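Local coordinates for 4-alpha-glucanotransferase (Streptococcus agalactiae, PDB 6M6T), which is an amylomaltase-type 4-alpha-glucanotransferase of the TIM-barrel clan, at residues K413-A416 and E417-R421; N425-I428 and T429-V432. All blocks are in the same frame, centred on the assembly; numbering follows the deposited sequence.

Contact 1: K413-A416 and E417-R421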
ATOM      1  N   LYS A 413       9.735  17.297  24.701  1.00 64.40           N
ATOM      2  CA  LYS A 413       8.432  17.939  24.590  1.00 67.06           C
ATOM      3  C   LYS A 413       8.576  19.448  24.649  1.00 63.80           C
ATOM      4  O   LYS A 413       8.031  20.164  23.801  1.00 60.10           O
ATOM      5  CB  LYS A 413       7.490  17.460  25.697  1.00 68.61           C
ATOM      6  CG  LYS A 413       7.114  15.995  25.640  1.00 69.06           C
ATOM      7  CD  LYS A 413       6.435  15.548  26.935  1.00 74.02           C
ATOM      8  CE  LYS A 413       5.176  16.382  27.230  1.00 72.41           C
ATOM      9  NZ  LYS A 413       3.908  15.751  26.725  1.00 61.44           N
ATOM     10  N   ALA A 414       9.286  19.947  25.670  1.00 63.54           N
ATOM     11  CA  ALA A 414       9.477  21.386  25.817  1.00 61.69           C
ATOM     12  C   ALA A 414      10.066  21.979  24.548  1.00 61.09           C
ATOM     13  O   ALA A 414       9.567  22.979  24.011  1.00 67.42           O
ATOM     14  CB  ALA A 414      10.380  21.671  27.018  1.00 57.52           C
ATOM     15  N   TYR A 415      11.118  21.347  24.039  1.00 54.81           N
ATOM     16  CA  TYR A 415      11.779  21.839  22.844  1.00 54.53           C
ATOM     17  C   TYR A 415      10.837  21.848  21.647  1.00 54.57           C
ATOM     18  O   TYR A 415      10.831  22.808  20.868  1.00 56.17           O
ATOM     19  CB  TYR A 415      13.002  20.976  22.587  1.00 56.91           C
ATOM     20  CG  TYR A 415      13.588  21.100  21.227  1.00 52.11           C
ATOM     21  CD1 TYR A 415      14.580  22.025  20.978  1.00 54.92           C
ATOM     22  CD2 TYR A 415      13.178  20.273  20.195  1.00 51.79           C
ATOM     23  CE1 TYR A 415      15.142  22.148  19.729  1.00 53.46           C
ATOM     24  CE2 TYR A 415      13.745  20.384  18.934  1.00 50.58           C
ATOM     25  CZ  TYR A 415      14.728  21.329  18.714  1.00 46.88           C
ATOM     26  OH  TYR A 415      15.300  21.467  17.480  1.00 48.49           O
ATOM     27  N   ALA A 416      10.026  20.795  21.486  1.00 63.36           N
ATOM     28  CA  ALA A 416       9.109  20.724  20.347  1.00 57.99           C
ATOM     29  C   ALA A 416       8.012  21.772  20.455  1.00 54.00           C
ATOM     30  O   ALA A 416       7.573  22.330  19.442  1.00 48.32           O
ATOM     31  CB  ALA A 416       8.498  19.325  20.236  1.00 48.21           C
ATOM     32  N   GLU A 417       7.555  22.056  21.673  1.00 58.27           N
ATOM     33  CA  GLU A 417       6.555  23.106  21.837  1.00 62.03           C
ATOM     34  C   GLU A 417       7.157  24.479  21.554  1.00 55.98           C
ATOM     35  O   GLU A 417       6.451  25.386  21.094  1.00 50.04           O
ATOM     36  CB  GLU A 417       5.940  23.042  23.242  1.00 60.84           C
ATOM     37  CG  GLU A 417       5.075  21.793  23.497  1.00 61.68           C
ATOM     38  CD  GLU A 417       4.385  21.787  24.868  1.00 69.90           C
ATOM     39  OE1 GLU A 417       5.045  22.118  25.883  1.00 73.13           O
ATOM     40  OE2 GLU A 417       3.181  21.431  24.930  1.00 68.20           O
ATOM     41  N   ASN A 418       8.449  24.647  21.832  1.00 52.58           N
ATOM     42  CA  ASN A 418       9.162  25.857  21.456  1.00 54.53           C
ATOM     43  C   ASN A 418       9.240  26.033  19.938  1.00 53.67           C
ATOM     44  O   ASN A 418       8.591  26.914  19.360  1.00 53.23           O
ATOM     45  CB  ASN A 418      10.567  25.813  22.051  1.00 54.36           C
ATOM     46  CG  ASN A 418      10.920  27.081  22.790  1.00 63.70           C
ATOM     47  OD1 ASN A 418      10.355  28.143  22.513  1.00 64.54           O
ATOM     48  ND2 ASN A 418      11.861  26.985  23.736  1.00 64.44           N
ATOM     49  N   TYR A 419       9.992  25.145  19.292  1.00 49.86           N
ATOM     50  CA  TYR A 419      10.274  25.157  17.861  1.00 43.57           C
ATOM     51  C   TYR A 419       9.064  25.435  16.990  1.00 46.69           C
ATOM     52  O   TYR A 419       9.173  26.120  15.973  1.00 49.17           O
ATOM     53  CB  TYR A 419      10.853  23.810  17.456  1.00 44.71           C
ATOM     54  CG  TYR A 419      11.469  23.771  16.086  1.00 48.14           C
ATOM     55  CD1 TYR A 419      10.684  23.700  14.941  1.00 45.62           C
ATOM     56  CD2 TYR A 419      12.856  23.767  15.932  1.00 44.08           C
ATOM     57  CE1 TYR A 419      11.272  23.647  13.672  1.00 43.31           C
ATOM     58  CE2 TYR A 419      13.442  23.713  14.680  1.00 37.51           C
ATOM     59  CZ  TYR A 419      12.650  23.652  13.557  1.00 36.19           C
ATOM     60  OH  TYR A 419      13.247  23.597  12.321  1.00 39.75           O
ATOM     61  N   MET A 420       7.920  24.870  17.351  1.00 53.20           N
ATOM     62  CA  MET A 420       6.728  24.937  16.521  1.00 48.91           C
ATOM     63  C   MET A 420       5.740  25.986  16.991  1.00 51.00           C
ATOM     64  O   MET A 420       4.707  26.173  16.334  1.00 50.12           O
ATOM     65  CB  MET A 420       6.048  23.567  16.470  1.00 51.61           C
ATOM     66  CG  MET A 420       6.876  22.518  15.747  1.00 55.64           C
ATOM     67  SD  MET A 420       6.090  20.912  15.605  1.00 57.31           S
ATOM     68  CE  MET A 420       6.944  20.066  16.927  1.00 52.51           C
ATOM     69  N   ARG A 421       6.026  26.668  18.104  1.00 46.79           N
ATOM     70  CA  ARG A 421       5.214  27.794  18.575  1.00 51.05           C
ATOM     71  C   ARG A 421       3.787  27.363  18.924  1.00 51.91           C
ATOM     72  O   ARG A 421       2.804  27.912  18.424  1.00 52.58           O
ATOM     73  CB  ARG A 421       5.199  28.930  17.540  1.00 50.75           C
ATOM     74  CG  ARG A 421       6.584  29.426  17.136  1.00 44.44           C
ATOM     75  CD  ARG A 421       7.422  29.663  18.378  1.00 47.05           C
ATOM     76  NE  ARG A 421       6.823  30.653  19.274  1.00 46.88           N
ATOM     77  CZ  ARG A 421       7.003  30.684  20.596  1.00 48.08           C
ATOM     78  NH1 ARG A 421       7.763  29.769  21.196  1.00 47.56           N
ATOM     79  NH2 ARG A 421       6.426  31.638  21.323  1.00 43.42           N
TER

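Contact 2: N425-I428 and T429-V432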
ATOM      1  N   ASN A 425      -3.707  26.058  25.049  1.00 73.10           N
ATOM      2  CA  ASN A 425      -5.085  25.574  24.839  1.00 71.63           C
ATOM      3  C   ASN A 425      -5.305  25.054  23.410  1.00 69.44           C
ATOM      4  O   ASN A 425      -6.370  25.253  22.824  1.00 65.20           O
ATOM      5  CB  ASN A 425      -6.129  26.649  25.185  1.00 70.29           C
ATOM      6  CG  ASN A 425      -6.226  26.930  26.682  1.00 74.34           C
ATOM      7  OD1 ASN A 425      -5.882  26.084  27.520  1.00 72.79           O
ATOM      8  ND2 ASN A 425      -6.710  28.123  27.025  1.00 64.97           N
ATOM      9  N   GLU A 426      -4.305  24.377  22.843  1.00 68.10           N
ATOM     10  CA  GLU A 426      -4.339  23.964  21.436  1.00 66.95           C
ATOM     11  C   GLU A 426      -3.905  22.508  21.315  1.00 62.77           C
ATOM     12  O   GLU A 426      -2.779  22.166  21.731  1.00 62.31           O
ATOM     13  CB  GLU A 426      -3.438  24.877  20.590  1.00 63.01           C
ATOM     14  CG  GLU A 426      -3.532  24.720  19.050  1.00 66.52           C
ATOM     15  CD  GLU A 426      -2.385  25.447  18.270  1.00 64.27           C
ATOM     16  OE1 GLU A 426      -2.633  25.897  17.119  1.00 55.26           O
ATOM     17  OE2 GLU A 426      -1.244  25.561  18.799  1.00 54.25           O
ATOM     18  N   PRO A 427      -4.735  21.618  20.758  1.00 65.38           N
ATOM     19  CA  PRO A 427      -4.280  20.235  20.566  1.00 63.33           C
ATOM     20  C   PRO A 427      -3.084  20.222  19.629  1.00 52.79           C
ATOM     21  O   PRO A 427      -3.069  20.917  18.616  1.00 55.01           O
ATOM     22  CB  PRO A 427      -5.502  19.527  19.954  1.00 59.71           C
ATOM     23  CG  PRO A 427      -6.647  20.492  20.081  1.00 62.95           C
ATOM     24  CD  PRO A 427      -6.046  21.858  20.128  1.00 65.28           C
ATOM     25  N   ILE A 428      -2.066  19.433  19.977  1.00 49.92           N
ATOM     26  CA  ILE A 428      -0.807  19.527  19.254  1.00 51.94           C
ATOM     27  C   ILE A 428      -0.855  18.922  17.858  1.00 47.56           C
ATOM     28  O   ILE A 428       0.102  19.087  17.094  1.00 49.33           O
ATOM     29  CB  ILE A 428       0.336  18.894  20.074  1.00 58.24           C
ATOM     30  CG1 ILE A 428       1.684  19.380  19.535  1.00 48.65           C
ATOM     31  CG2 ILE A 428       0.230  17.356  20.065  1.00 53.65           C
ATOM     32  CD1 ILE A 428       2.738  19.458  20.542  1.00 55.40           C
ATOM     33  N   THR A 429      -1.937  18.248  17.473  1.00 45.73           N
ATOM     34  CA  THR A 429      -2.004  17.788  16.087  1.00 49.77           C
ATOM     35  C   THR A 429      -2.148  18.969  15.138  1.00 49.75           C
ATOM     36  O   THR A 429      -1.524  19.007  14.067  1.00 47.50           O
ATOM     37  CB  THR A 429      -3.160  16.818  15.899  1.00 54.00           C
ATOM     38  OG1 THR A 429      -4.375  17.434  16.350  1.00 54.05           O
ATOM     39  CG2 THR A 429      -2.903  15.528  16.671  1.00 54.78           C
ATOM     40  N   GLU A 430      -2.956  19.953  15.536  1.00 51.28           N
ATOM     41  CA  GLU A 430      -3.080  21.193  14.788  1.00 49.59           C
ATOM     42  C   GLU A 430      -1.774  21.996  14.830  1.00 51.44           C
ATOM     43  O   GLU A 430      -1.382  22.612  13.824  1.00 48.09           O
ATOM     44  CB  GLU A 430      -4.278  21.984  15.342  1.00 57.54           C
ATOM     45  CG  GLU A 430      -5.648  21.533  14.770  1.00 57.28           C
ATOM     46  CD  GLU A 430      -6.823  21.655  15.740  1.00 68.72           C
ATOM     47  OE1 GLU A 430      -7.939  21.204  15.375  1.00 73.59           O
ATOM     48  OE2 GLU A 430      -6.638  22.183  16.861  1.00 71.64           O
ATOM     49  N   THR A 431      -1.055  21.954  15.957  1.00 45.62           N
ATOM     50  CA  THR A 431       0.269  22.558  16.010  1.00 45.58           C
ATOM     51  C   THR A 431       1.181  21.953  14.949  1.00 47.03           C
ATOM     52  O   THR A 431       1.659  22.649  14.032  1.00 48.18           O
ATOM     53  CB  THR A 431       0.888  22.372  17.400  1.00 50.27           C
ATOM     54  OG1 THR A 431      -0.094  22.596  18.420  1.00 45.99           O
ATOM     55  CG2 THR A 431       2.055  23.349  17.601  1.00 51.05           C
ATOM     56  N   VAL A 432       1.424  20.641  15.066  1.00 46.11           N
ATOM     57  CA  VAL A 432       2.382  19.977  14.192  1.00 45.41           C
ATOM     58  C   VAL A 432       2.003  20.206  12.741  1.00 44.08           C
ATOM     59  O   VAL A 432       2.868  20.473  11.900  1.00 44.90           O
ATOM     60  CB  VAL A 432       2.482  18.475  14.533  1.00 50.56           C
ATOM     61  CG1 VAL A 432       3.358  17.732  13.504  1.00 42.57           C
ATOM     62  CG2 VAL A 432       3.038  18.281  15.933  1.00 51.19           C
TER

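Contact 1: K413-A416 and E417-R421
The phenol rings of Tyr415 and Tyr419 lie side by side, one helical turn apart and pointing the same way. Their meeting is slight and oblique: Tyr415 OH comes 3.7 Å from Tyr419 CD2. Both side chains leave the backbone with CG opposite the main-chain N (chi1 164° and -167°), which makes them run alongside each other. Beyond the pair, Phe371 meets Tyr419 in an edge-to-face arrangement, Tyr419 OH is hydrogen-bonded to His383 ND1, and Thr374 and Ile381 touch Tyr415.

On another side of the helix the contact is aliphatic. Met420 bends at its thioether, chi3 -101°, and its methyl CE turns back to lie 3.7 Å from Ala416 CB; both residues are buried. Glu417 instead runs extended past the preceding turn, its CG 3.4 Å from Lys413 O. Its carboxylate does not meet the lysine, Lys413 NZ and Glu417 OE2 being 6.0 Å apart, and forms a salt bridge with Arg422.

The backbone sets the two tyrosines one turn apart. Glu417 N, Asn418 N and Tyr419 N each bond to the carbonyl four residues back, the last at 2.9 Å from Tyr415 O. The bond from Met420 N to Ala416 O is weak, at 3.3 Å. Arg421 then takes positive phi within a Schellman motif, and its N bonds to Asn418 O at 2.9 Å. That same oxygen accepts a weak bond from Arg421 NH1, so the last helical turn is closed by a main-chain bond with modest help from the guanidinium group.

Contact 2: N425-I428 and T429-V432
Ile428 and Thr431 make the close-packed part of this helix start, together with Val432 one turn on. Ile428 CG1 lies 3.8 Å from Thr431 CB, the two side chains slanting across each other, and 4.0 Å from Val432 CG2. All three residues are buried, with Phe405 and Arg422 against Ile428 and helix 401-404 against Val432. The backbone bond here is regular: Val432 N reaches Ile428 O at 2.9 Å with an almost straight N-H...O angle of 178°.

The other side is looser. Pro427 is exposed, and the Glu430 chain, bent at chi2 (147°), brings OE2 to 3.3 Å from Pro427 CD, while Glu430 OE1 makes a long, weak ion pair with Arg483. Glu426 has CG opposite its backbone N (chi1 -171°), and the extended chain carries OE2 to 3.2 Å from Thr431 OG1. That hydrogen bond is weak, and its proton could also go to Pro427 O; the same OE2 accepts a hydrogen bond from Leu423 N.

Pro427 O receives weak bonds from Glu430 N and, at 3.5 Å, from Thr431 N, whereas regular i to i+4 bonding is clear by Val432. Proline at the N-cap, followed by Ile428 in the first turn, marks this as a loop-to-helix junction, opening helix 428-438 in this member of the TIM-barrel clan.

Contact 1 ends helix 410-419 and contact 2 begins helix 428-438, the next helix in the chain; the two contacts cover the ends of the loop that joins these helices. Their centres are about 11 Å apart, and they touch directly by packing: Met420 SD lies 4.0 Å from Val432 CG2, and Met420 O is 4.1 Å from Thr431 CG2. Met420 also packs on Thr435, farther along the second helix. Arg422, between them in the chain, meets both contacts and also touches Thr431. Both centres lie well out from the chain centre, about 32 and 28 Å; the Tyr415 side chain is about 14 Å from a bound alpha-D-glucopyranose, and neither contact supplies a residue of the glycan pockets.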